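Side-chain contacts in 1-deoxy-D-xylulose 5-phosphate reductoisomerase (Moraxella catarrhalis, PDB 4ZQG), which catalyses the NAD(P)H- and divalent metal-dependent conversion of 1-deoxy-D-xylulose 5-phosphate to 2-C-methyl-D-erythritol 4-phosphate in the MEP pathway and is inhibited by fosmidomycin: residues 219-224 with 341-346; 348-351 with 356-359; 192-195 with 201-204; 323-328 with 337-342; 368-373 with 403-408. All blocks are in the same frame, centred on the assembly; numbering follows the deposited sequence.

Contact 1. Residues 219-224 with 341-346; sequences GQKISI and TANEIA. With NAD (nicotinamide-adenine-dinucleotide), chain C.
K221 and N343 meet because both side chains leave their helices with CG on the far side of CB from the backbone N (chi1 -171° and 175°), which brings their polar ends together between helices 220-228 and 333-351. The lysine chain then bends at chi3 and chi4, and its NZ stops 3.3 Å from N343 ND2. Two donors face each other there, so no hydrogen bond forms; both groups turn to D225, whose OD1 accepts from N343 ND2 while OD2 makes a long, weak ion pair with K221 NZ. The lysine tip also lies against the aliphatic part of E344, with NZ 3.7 Å from CG, and the two chains pass at a slant. The charges do not meet: K221 NZ is 5.1 Å from E344 OE2. The glutamate instead uses OE1 for a salt bridge with R399 and OE2 for a hydrogen bond with N340. On the cofactor side, G219 occupies the N-cap position, and its N gives a weak bond of 2.8 Å to NAD O1N. G219 O is taken up by S223 OG at 2.6 Å, one turn further on. I222 lays CD1 over the face of the nicotinamide, 3.4 Å from C6N, and also touches fosmidomycin. The pairing thus connects helix 220-228, whose first turn lines the dinucleotide pocket, to the C-terminal helical domain, beside the cofactor and inhibitor sites of this DXP reductoisomerase, which G219 and I222 reach.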
# COMPACT_ATOMS: atom_id res chain seq x y z
N GLY A 219 22.33 14.49 -2.04
CA GLY A 219 23.69 14.69 -2.52
C GLY A 219 23.67 15.20 -3.96
O GLY A 219 22.63 15.26 -4.61
N GLN A 220 24.85 15.55 -4.45
CA GLN A 220 24.99 16.12 -5.77
C GLN A 220 24.76 15.11 -6.89
O GLN A 220 24.18 15.45 -7.95
CB GLN A 220 26.40 16.66 -5.92
CG GLN A 220 26.64 17.99 -5.23
CD GLN A 220 27.92 18.62 -5.76
OE1 GLN A 220 29.03 18.14 -5.47
NE2 GLN A 220 27.76 19.65 -6.61
N LYS A 221 25.25 13.90 -6.68
CA LYS A 221 25.25 12.87 -7.74
C LYS A 221 23.80 12.35 -8.09
O LYS A 221 23.34 12.49 -9.24
CB LYS A 221 26.19 11.73 -7.34
CG LYS A 221 26.42 10.75 -8.46
CD LYS A 221 26.75 9.37 -7.93
CE LYS A 221 26.23 8.30 -8.89
NZ LYS A 221 26.49 8.63 -10.31
N ILE A 222 23.14 11.77 -7.08
CA ILE A 222 21.76 11.38 -7.16
C ILE A 222 20.94 12.56 -7.63
O ILE A 222 20.05 12.42 -8.44
CB ILE A 222 21.24 10.76 -5.82
CG1 ILE A 222 20.03 9.88 -6.09
CG2 ILE A 222 20.85 11.80 -4.80
CD1 ILE A 222 19.52 9.11 -4.89
N SER A 223 21.28 13.76 -7.23
CA SER A 223 20.55 14.89 -7.73
C SER A 223 20.61 14.96 -9.25
O SER A 223 19.58 15.11 -9.89
CB SER A 223 21.02 16.21 -7.05
OG SER A 223 20.47 16.28 -5.72
N ILE A 224 21.79 14.84 -9.84
CA ILE A 224 21.94 14.95 -11.31
C ILE A 224 21.30 13.77 -12.06
O ILE A 224 20.67 13.92 -13.12
CB ILE A 224 23.43 15.05 -11.70
CG1 ILE A 224 24.07 16.32 -11.08
CG2 ILE A 224 23.60 15.08 -13.22
CD1 ILE A 224 23.56 17.62 -11.67
N THR A 341 29.46 3.29 -14.07
CA THR A 341 30.73 3.98 -14.18
C THR A 341 30.77 5.00 -15.31
O THR A 341 31.17 6.13 -15.08
CB THR A 341 31.90 3.01 -14.34
OG1 THR A 341 31.90 2.10 -13.24
CG2 THR A 341 33.19 3.75 -14.36
N ALA A 342 30.38 4.65 -16.51
CA ALA A 342 30.40 5.68 -17.54
C ALA A 342 29.66 6.87 -16.96
O ALA A 342 30.18 7.97 -16.95
CB ALA A 342 29.76 5.20 -18.83
N ASN A 343 28.48 6.63 -16.37
CA ASN A 343 27.63 7.69 -15.83
C ASN A 343 28.31 8.46 -14.68
O ASN A 343 28.25 9.68 -14.65
CB ASN A 343 26.28 7.08 -15.38
CG ASN A 343 25.36 8.08 -14.69
OD1 ASN A 343 24.69 8.91 -15.35
ND2 ASN A 343 25.31 7.99 -13.35
N GLU A 344 28.94 7.73 -13.75
CA GLU A 344 29.77 8.34 -12.68
C GLU A 344 30.79 9.33 -13.23
O GLU A 344 31.05 10.33 -12.58
CB GLU A 344 30.51 7.28 -11.84
CG GLU A 344 29.69 6.76 -10.66
CD GLU A 344 30.42 5.81 -9.71
OE1 GLU A 344 31.64 5.95 -9.51
OE2 GLU A 344 29.75 4.92 -9.12
N ILE A 345 31.33 9.04 -14.43
CA ILE A 345 32.32 9.88 -15.09
C ILE A 345 31.65 11.03 -15.80
O ILE A 345 32.15 12.14 -15.75
CB ILE A 345 33.24 9.08 -16.09
CG1 ILE A 345 34.25 8.18 -15.35
CG2 ILE A 345 33.97 10.01 -17.05
CD1 ILE A 345 35.15 8.87 -14.32
N ALA A 346 30.55 10.83 -16.48
CA ALA A 346 29.96 12.00 -17.14
C ALA A 346 29.27 12.93 -16.11
O ALA A 346 29.01 14.09 -16.42
CB ALA A 346 29.02 11.60 -18.26
PA NAD C . 26.39 12.48 -0.32
O1A NAD C . 27.18 12.87 -1.52
O2A NAD C . 25.51 13.48 0.40
O5B NAD C . 27.29 11.70 0.77
C5B NAD C . 28.13 10.60 0.46
C4B NAD C . 28.84 10.07 1.72
O4B NAD C . 29.81 9.10 1.29
C3B NAD C . 29.58 11.15 2.52
O3B NAD C . 29.52 10.93 3.93
C2B NAD C . 31.02 11.01 2.03
O2B NAD C . 31.99 11.25 3.05
C1B NAD C . 31.13 9.56 1.56
N9A NAD C . 32.02 9.44 0.37
C8A NAD C . 31.94 10.18 -0.75
N7A NAD C . 32.91 9.83 -1.64
C5A NAD C . 33.62 8.85 -1.09
C6A NAD C . 34.80 8.07 -1.55
N6A NAD C . 35.35 8.30 -2.78
N1A NAD C . 35.25 7.15 -0.67
C2A NAD C . 34.70 6.96 0.56
N3A NAD C . 33.63 7.65 1.04
C4A NAD C . 33.06 8.59 0.25
O3 NAD C . 25.49 11.23 -0.81
PN NAD C . 23.93 10.92 -0.56
O1N NAD C . 23.18 11.87 -1.47
O2N NAD C . 23.71 10.80 0.93
O5D NAD C . 23.91 9.45 -1.21
C5D NAD C . 24.34 8.30 -0.48
C4D NAD C . 23.87 7.03 -1.19
O4D NAD C . 22.49 6.76 -0.94
C3D NAD C . 24.02 7.17 -2.70
O3D NAD C . 24.39 5.89 -3.20
C2D NAD C . 22.66 7.61 -3.17
O2D NAD C . 22.45 7.27 -4.55
C1D NAD C . 21.75 6.89 -2.17
N1N NAD C . 20.48 7.61 -1.95
C2N NAD C . 20.47 8.86 -1.43
C3N NAD C . 19.26 9.56 -1.25
C7N NAD C . 19.20 10.95 -0.65
O7N NAD C . 18.14 11.39 -0.25
N7N NAD C . 20.30 11.68 -0.55
C4N NAD C . 18.07 8.94 -1.60
C5N NAD C . 18.13 7.66 -2.11
C6N NAD C . 19.33 7.00 -2.28

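Contact 2. Residues 348-351 with 356-359; sequences EAFL and CLTD
The turn that joins helices 333-351 and 359-368 folds back on the last turn of the first helix, and F350 and L357 make the join. L357 brings its CD1 methyl squarely over the phenyl ring of F350, 3.9 Å from the ring centroid and only 9° off the normal, a textbook CH-pi contact. With CG anti to the backbone N (chi1 -175°) and chi2 of 65°, L357 CD1 comes over the ring. Its CB adds a second touch, 3.5 Å from F350 CE1, which also lies 3.1 Å from L357 N. The backbone just before it occupies the ring's edge: C356 C lies near the ring plane, 3.6 Å from F350 CD1. Within the turn, C356 N donates to D359 OD1 over 3.3 Å, arriving from above the carboxylate plane, and D359 N returns a weak bond to C356 O. I224 of helix 220-228 and V207 and A210 of helix 207-211 also pack on the phenylalanine, while L357 continues to F194. No hydrogen bond crosses between the segments, so the fit rests on dispersion, a methyl over an aromatic face and the ring edge against the C356-L357 peptide; the hydrogen bonds seen here lie within the turn, between C356 and D359.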
# COMPACT_ATOMS: atom_id res chain seq x y z
N GLU A 348 30.78 13.62 -12.81
CA GLU A 348 31.95 14.38 -12.34
C GLU A 348 32.20 15.44 -13.41
O GLU A 348 32.51 16.58 -13.10
CB GLU A 348 33.22 13.51 -12.15
CG GLU A 348 33.13 12.37 -11.14
N ALA A 349 32.02 15.05 -14.67
CA ALA A 349 32.23 15.94 -15.79
C ALA A 349 31.15 16.99 -15.99
O ALA A 349 31.44 18.03 -16.53
CB ALA A 349 32.44 15.15 -17.07
N PHE A 350 29.90 16.73 -15.63
CA PHE A 350 28.88 17.75 -15.80
C PHE A 350 29.04 18.84 -14.76
O PHE A 350 29.04 20.03 -15.08
CB PHE A 350 27.47 17.16 -15.72
CG PHE A 350 26.40 18.21 -15.85
CD1 PHE A 350 26.15 18.77 -17.08
CD2 PHE A 350 25.72 18.67 -14.74
CE1 PHE A 350 25.19 19.75 -17.20
CE2 PHE A 350 24.77 19.65 -14.86
CZ PHE A 350 24.50 20.20 -16.09
N LEU A 351 29.15 18.41 -13.50
CA LEU A 351 29.38 19.30 -12.35
C LEU A 351 30.70 20.13 -12.42
O LEU A 351 30.77 21.26 -11.92
CB LEU A 351 29.40 18.46 -11.07
CG LEU A 351 28.17 17.64 -10.72
CD1 LEU A 351 28.63 16.44 -9.89
CD2 LEU A 351 27.15 18.48 -9.96
N CYS A 356 27.85 19.21 -21.51
CA CYS A 356 26.42 19.48 -21.39
C CYS A 356 25.65 18.41 -20.62
O CYS A 356 26.07 17.27 -20.54
CB CYS A 356 25.82 19.60 -22.78
SG CYS A 356 26.44 21.05 -23.59
N LEU A 357 24.49 18.76 -20.09
CA LEU A 357 23.66 17.77 -19.39
C LEU A 357 23.26 16.60 -20.31
O LEU A 357 23.40 15.44 -19.91
CB LEU A 357 22.40 18.40 -18.80
CG LEU A 357 21.58 17.42 -17.96
CD1 LEU A 357 22.35 16.97 -16.71
CD2 LEU A 357 20.25 18.05 -17.59
N THR A 358 22.78 16.93 -21.51
CA THR A 358 22.39 15.95 -22.53
C THR A 358 23.54 15.10 -23.05
O THR A 358 23.33 14.08 -23.69
CB THR A 358 21.80 16.65 -23.76
OG1 THR A 358 22.66 17.73 -24.15
CG2 THR A 358 20.44 17.19 -23.44
N ASP A 359 24.77 15.54 -22.80
CA ASP A 359 25.93 14.74 -23.13
C ASP A 359 26.06 13.50 -22.22
O ASP A 359 26.76 12.57 -22.58
CB ASP A 359 27.23 15.58 -23.09
CG ASP A 359 27.42 16.50 -24.32
OD1 ASP A 359 28.27 17.42 -24.20
OD2 ASP A 359 26.76 16.30 -25.38

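Contact 3. Residues 192-195 with 201-204; sequences GSFL and QMQN
F194 meets M202 from its first side-chain carbon onward. Its CB lies 3.5 Å from M202 CG, the tightest approach between the two side chains, and is also within 4.1 Å of M202 CE. The methionine achieves this double touch by a bend at its last torsion: the chain runs straight through chi2, then chi3 of 90° swings the methyl back beside the phenylalanine CB. One bond along, F194 CG is 3.7 Å from the same M202 CG. On the ortho position CD2, the neighbours are M202 CG at 3.8 Å and M202 CA at 4.0 Å. Further out, CE2 passes the helix backbone and comes 3.9 Å from Q201 O. The ring therefore slides along the last turn of helix 199-203 from side chain to main chain, inclined to both M202 CG and Q201 O rather than stacked on either. Past the tip at CZ, the ring returns through CE1, where L357 of the C-terminal domain packs; A205, and E209 and A210 of helix 207-211, also touch the side chain. Contact across the two segments is wholly van der Waals. K318 NZ donates to L195 O and, weakly, to F194 O. Two residues earlier, G192 has a positive phi and touches fosmidomycin, whereas the F194 side chain stays about 10 Å from the inhibitor. Here a loop after strand 182-189 packs its buried phenylalanine on the short helix 199-203, with the start of the loop lining the inhibitor pocket of what is, by family, the central catalytic domain.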
# COMPACT_ATOMS: atom_id res chain seq x y z
N GLY A 192 12.22 14.69 -12.48
CA GLY A 192 13.25 15.69 -12.19
C GLY A 192 12.96 17.12 -12.61
O GLY A 192 11.87 17.44 -13.07
N SER A 193 13.99 17.97 -12.49
CA SER A 193 13.92 19.41 -12.81
C SER A 193 13.54 19.77 -14.24
O SER A 193 13.26 20.93 -14.50
CB SER A 193 15.26 20.05 -12.53
OG SER A 193 15.61 19.97 -11.16
N PHE A 194 13.60 18.84 -15.19
CA PHE A 194 13.36 19.20 -16.59
C PHE A 194 12.21 18.46 -17.23
O PHE A 194 11.97 18.64 -18.43
CB PHE A 194 14.64 19.00 -17.43
CG PHE A 194 15.77 19.91 -17.02
CD1 PHE A 194 16.68 19.51 -16.03
CD2 PHE A 194 15.91 21.16 -17.59
CE1 PHE A 194 17.71 20.34 -15.64
CE2 PHE A 194 16.94 22.00 -17.19
CZ PHE A 194 17.84 21.59 -16.22
N LEU A 195 11.50 17.65 -16.44
CA LEU A 195 10.32 16.96 -16.93
C LEU A 195 9.51 17.85 -17.87
O LEU A 195 9.20 17.46 -19.02
CB LEU A 195 9.42 16.52 -15.77
CG LEU A 195 8.00 16.10 -16.22
CD1 LEU A 195 8.07 14.91 -17.16
CD2 LEU A 195 7.10 15.79 -15.05
N GLN A 201 16.08 22.99 -23.82
CA GLN A 201 16.38 23.67 -22.54
C GLN A 201 17.23 22.84 -21.56
O GLN A 201 17.91 23.40 -20.67
CB GLN A 201 15.08 24.17 -21.88
CG GLN A 201 15.29 25.17 -20.75
CD GLN A 201 14.02 25.93 -20.38
OE1 GLN A 201 12.93 25.62 -20.86
NE2 GLN A 201 14.17 26.93 -19.51
N MET A 202 17.22 21.51 -21.71
CA MET A 202 18.09 20.65 -20.92
C MET A 202 19.53 20.79 -21.41
O MET A 202 20.46 20.88 -20.60
CB MET A 202 17.68 19.17 -21.03
CG MET A 202 16.33 18.77 -20.45
SD MET A 202 15.99 17.04 -20.87
CE MET A 202 16.70 16.12 -19.50
N GLN A 203 19.71 20.79 -22.74
CA GLN A 203 21.01 21.08 -23.37
C GLN A 203 21.78 22.17 -22.60
O GLN A 203 22.93 21.95 -22.21
CB GLN A 203 20.84 21.47 -24.86
CG GLN A 203 20.95 20.31 -25.86
CD GLN A 203 20.09 20.47 -27.14
OE1 GLN A 203 19.72 21.57 -27.54
NE2 GLN A 203 19.77 19.34 -27.76
N ASN A 204 21.12 23.31 -22.35
CA ASN A 204 21.76 24.51 -21.80
C ASN A 204 21.69 24.61 -20.30
O ASN A 204 21.93 25.67 -19.74
CB ASN A 204 21.11 25.78 -22.36
CG ASN A 204 21.05 25.81 -23.87
OD1 ASN A 204 21.06 24.77 -24.53
ND2 ASN A 204 20.96 27.02 -24.43

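Contact 4. Residues 323-328 with 337-342; sequences KLARYA and IALNTA
L339 carries the whole contact from its side, reaching from helix 333-351 into the surface formed by L324, A325 and A328 of helix 320-331. Its CG points away from the backbone N (chi1 179°), while chi2 of 94° departs from the usual staggered values and spreads the two methyls over different parts of the opposite helix. CD1 rests against the main chain, 3.8 Å from L324 O and 3.9 Å from A325 CA. CD2 faces the methyl of A325 instead, at 4.1 Å from its CB. Nearer the root, L339 CB and A328 CB approach to 4.2 Å, and the small alanine side chains are consistent with L339 coming this close to the main chain. L324 adds a looser touch, its CB 4.4 Å from L339 CD1; L368 packs on L324 and A328. M230, L234 and I237 of helix 230-243 also pack on the L339 side chain, so the leucine is buried among three helices. The axes of the two short segments approach to 9.9 Å and run at 145° to each other, roughly antiparallel. An alpha-helical hairpin with an apolar interface results, consistent with the helical C-terminal domain of this reductoisomerase family.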
# COMPACT_ATOMS: atom_id res chain seq x y z
N LYS A 323 16.09 4.33 -21.19
CA LYS A 323 16.25 3.30 -22.24
C LYS A 323 17.53 2.51 -21.99
O LYS A 323 17.53 1.28 -22.00
CB LYS A 323 16.32 3.93 -23.63
CG LYS A 323 15.19 3.65 -24.60
CD LYS A 323 15.10 4.71 -25.73
CE LYS A 323 16.34 4.83 -26.64
N LEU A 324 18.65 3.24 -21.75
CA LEU A 324 19.97 2.62 -21.75
C LEU A 324 20.16 1.76 -20.52
O LEU A 324 20.85 0.75 -20.55
CB LEU A 324 21.05 3.68 -21.87
CG LEU A 324 20.96 4.57 -23.13
CD1 LEU A 324 21.82 5.82 -23.01
CD2 LEU A 324 21.35 3.81 -24.37
N ALA A 325 19.50 2.12 -19.43
CA ALA A 325 19.59 1.30 -18.24
C ALA A 325 18.86 -0.01 -18.36
O ALA A 325 19.29 -1.04 -17.81
CB ALA A 325 19.06 2.05 -17.04
N ARG A 326 17.73 0.03 -19.06
CA ARG A 326 16.97 -1.19 -19.27
C ARG A 326 17.78 -2.11 -20.16
O ARG A 326 18.02 -3.25 -19.82
CB ARG A 326 15.58 -0.91 -19.84
CG ARG A 326 14.63 -2.10 -19.65
CD ARG A 326 13.22 -1.81 -20.14
NE ARG A 326 12.55 -0.87 -19.27
CZ ARG A 326 12.00 -1.18 -18.11
NH1 ARG A 326 11.40 -0.21 -17.39
NH2 ARG A 326 12.04 -2.43 -17.65
N TYR A 327 18.25 -1.57 -21.27
CA TYR A 327 19.15 -2.27 -22.16
C TYR A 327 20.27 -2.92 -21.38
O TYR A 327 20.56 -4.09 -21.55
CB TYR A 327 19.67 -1.32 -23.22
CG TYR A 327 20.77 -1.88 -24.11
CD1 TYR A 327 20.64 -3.14 -24.72
CD2 TYR A 327 21.94 -1.14 -24.36
CE1 TYR A 327 21.65 -3.64 -25.54
CE2 TYR A 327 22.94 -1.63 -25.18
CZ TYR A 327 22.80 -2.87 -25.76
OH TYR A 327 23.81 -3.34 -26.58
N ALA A 328 20.86 -2.17 -20.46
CA ALA A 328 21.98 -2.70 -19.69
C ALA A 328 21.51 -3.77 -18.73
O ALA A 328 22.15 -4.80 -18.58
CB ALA A 328 22.71 -1.58 -18.95
N ILE A 337 27.84 -2.15 -15.03
CA ILE A 337 29.07 -1.50 -14.66
C ILE A 337 29.45 -0.48 -15.71
O ILE A 337 29.63 0.69 -15.42
CB ILE A 337 30.16 -2.55 -14.45
CG1 ILE A 337 29.83 -3.33 -13.20
CG2 ILE A 337 31.55 -1.89 -14.37
CD1 ILE A 337 30.62 -4.59 -13.04
N ALA A 338 29.55 -0.91 -16.95
CA ALA A 338 29.75 0.04 -18.02
C ALA A 338 28.79 1.18 -17.78
O ALA A 338 29.20 2.31 -17.80
CB ALA A 338 29.50 -0.59 -19.38
N LEU A 339 27.52 0.88 -17.51
CA LEU A 339 26.50 1.91 -17.36
C LEU A 339 26.77 2.87 -16.21
O LEU A 339 26.78 4.07 -16.39
CB LEU A 339 25.11 1.31 -17.13
CG LEU A 339 23.96 2.32 -16.94
CD1 LEU A 339 23.25 2.61 -18.25
CD2 LEU A 339 22.98 1.83 -15.89
N ASN A 340 26.93 2.30 -15.03
CA ASN A 340 27.05 3.07 -13.83
C ASN A 340 28.32 3.94 -13.78
O ASN A 340 28.25 5.14 -13.51
CB ASN A 340 27.07 2.18 -12.61
CG ASN A 340 27.27 2.99 -11.36
OD1 ASN A 340 26.54 3.96 -11.13
ND2 ASN A 340 28.31 2.66 -10.60
N THR A 341 29.46 3.29 -14.07
CA THR A 341 30.73 3.98 -14.18
C THR A 341 30.77 5.00 -15.31
O THR A 341 31.17 6.13 -15.08
CB THR A 341 31.90 3.01 -14.34
OG1 THR A 341 31.90 2.10 -13.24
CG2 THR A 341 33.19 3.75 -14.36
N ALA A 342 30.38 4.65 -16.51
CA ALA A 342 30.40 5.68 -17.54
C ALA A 342 29.66 6.87 -16.96
O ALA A 342 30.18 7.97 -16.95
CB ALA A 342 29.76 5.20 -18.83

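Contact 5. Residues 368-373 with 403-408; sequences LDDKTI and TAKIKL
The carboxylate of D370 is the flat group that binds K405, and each of its oxygens has its own partner. OD1 receives K405 NZ at the edge of the group, on the anti side and just 16° out of the plane, in a salt bridge of 2.9 Å. OD2 serves the backbone: I373 N donates to it over 3.2 Å from above the plane, 38° out of it. D370 is thus the N-cap of the short helix 371-374, with the lysine holding the other oxygen, and together they probably restrain the rotation of the carboxylate. CG of the aspartate stands away from the backbone N (chi1 -178°), directing the group across to helix 387-409. The lysine bends once, at chi2, and then runs out extended; its CE follows NZ to 3.2 Å from D370 OD1. A lysine and the start of a helix on the same carboxylate would probably favour its charged form. Around the bridge, I401 packs on D370, while I363 and C367 of helix 359-368 lie against the shaft of K405. K397 NZ bonds T372 O, a second tie between the same two elements. The bridge consequently spans the outer surface where helix 387-409 runs past the end of helix 359-368 and the turn leading into helix 371-374.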
# COMPACT_ATOMS: atom_id res chain seq x y z
N LEU A 368 28.37 1.76 -23.69
CA LEU A 368 27.71 0.47 -23.69
C LEU A 368 28.05 -0.24 -25.00
O LEU A 368 28.35 -1.44 -24.98
CB LEU A 368 26.20 0.59 -23.50
CG LEU A 368 25.76 0.84 -22.07
CD1 LEU A 368 24.43 1.53 -22.03
CD2 LEU A 368 25.73 -0.45 -21.27
N ASP A 369 28.05 0.52 -26.10
CA ASP A 369 28.27 -0.02 -27.44
C ASP A 369 29.74 -0.11 -27.87
O ASP A 369 30.02 -0.53 -28.98
CB ASP A 369 27.47 0.77 -28.48
CG ASP A 369 25.97 0.59 -28.33
OD1 ASP A 369 25.22 1.36 -28.97
OD2 ASP A 369 25.52 -0.31 -27.57
N ASP A 370 30.66 0.25 -26.99
CA ASP A 370 32.09 0.15 -27.28
C ASP A 370 32.63 -1.28 -27.25
O ASP A 370 32.45 -1.99 -26.26
CB ASP A 370 32.86 0.97 -26.25
CG ASP A 370 34.34 0.96 -26.50
OD1 ASP A 370 34.89 2.07 -26.72
OD2 ASP A 370 34.95 -0.13 -26.49
N LYS A 371 33.36 -1.66 -28.30
CA LYS A 371 33.81 -3.05 -28.46
C LYS A 371 34.77 -3.48 -27.35
O LYS A 371 34.74 -4.63 -26.91
CB LYS A 371 34.42 -3.28 -29.84
CG LYS A 371 33.41 -3.18 -30.98
N THR A 372 35.58 -2.56 -26.87
CA THR A 372 36.54 -2.87 -25.79
C THR A 372 35.85 -3.07 -24.45
O THR A 372 36.30 -3.87 -23.62
CB THR A 372 37.62 -1.77 -25.71
OG1 THR A 372 38.16 -1.61 -27.03
CG2 THR A 372 38.75 -2.16 -24.77
N ILE A 373 34.77 -2.37 -24.22
CA ILE A 373 33.99 -2.60 -23.03
C ILE A 373 33.22 -3.92 -23.20
O ILE A 373 33.31 -4.81 -22.35
CB ILE A 373 33.09 -1.37 -22.75
CG1 ILE A 373 33.96 -0.24 -22.20
CG2 ILE A 373 31.98 -1.70 -21.76
CD1 ILE A 373 33.38 1.15 -22.33
N THR A 403 36.34 8.52 -19.88
CA THR A 403 37.15 9.74 -19.92
C THR A 403 37.58 10.05 -21.34
O THR A 403 37.47 11.18 -21.78
CB THR A 403 38.42 9.65 -19.07
OG1 THR A 403 38.08 9.34 -17.72
CG2 THR A 403 39.16 10.96 -19.09
N ALA A 404 38.04 9.03 -22.07
CA ALA A 404 38.44 9.20 -23.46
C ALA A 404 37.30 9.63 -24.34
O ALA A 404 37.48 10.47 -25.20
CB ALA A 404 39.06 7.92 -24.02
N LYS A 405 36.13 9.03 -24.15
CA LYS A 405 34.96 9.38 -24.95
C LYS A 405 34.61 10.83 -24.75
O LYS A 405 34.19 11.52 -25.69
CB LYS A 405 33.74 8.56 -24.52
CG LYS A 405 33.80 7.05 -24.74
CD LYS A 405 34.32 6.63 -26.11
CE LYS A 405 34.18 5.11 -26.27
NZ LYS A 405 34.17 4.71 -27.70
N ILE A 406 34.77 11.30 -23.51
CA ILE A 406 34.43 12.68 -23.17
C ILE A 406 35.31 13.62 -23.94
O ILE A 406 34.79 14.46 -24.66
CB ILE A 406 34.51 12.94 -21.65
CG1 ILE A 406 33.26 12.38 -20.97
CG2 ILE A 406 34.62 14.43 -21.36
CD1 ILE A 406 33.43 12.08 -19.51
N LYS A 407 36.63 13.42 -23.83
CA LYS A 407 37.64 14.21 -24.57
C LYS A 407 37.36 14.18 -26.08
O LYS A 407 37.40 15.20 -26.76
CB LYS A 407 39.07 13.72 -24.27
N LEU A 408 37.06 13.00 -26.59
CA LEU A 408 36.74 12.86 -28.00
C LEU A 408 35.53 13.71 -28.43
O LEU A 408 35.53 14.23 -29.56
CB LEU A 408 36.47 11.39 -28.32
CG LEU A 408 37.53 10.66 -29.16
CD1 LEU A 408 37.27 9.16 -29.18
CD2 LEU A 408 37.61 11.21 -30.58

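Overall arrangement
Helix 333-351 is the common thread: contacts 1, 2 and 4 all use it, and contacts 1 and 4 share T341 and A342. Contact 1 reaches NAD and fosmidomycin through 219-224, and contact 3 also touches fosmidomycin, through G192. The centre of contact 1 is 9 Å from that of contact 2, and I224 CD1 reaches F350 CD2 at 3.9 Å. Contact 2 passes the packing on to contact 3, where L357 CD2 lies 3.9 Å from F194 CE1, so the central and C-terminal domains probably meet there. Contact 5 joins from the outer side: I345 CG2 of contact 1 meets I406 CD1, and A338 CB of contact 4 meets I373 CG2 at 3.6 Å. Contacts 3 and 5 stand farthest apart, their centres 25 Å distant.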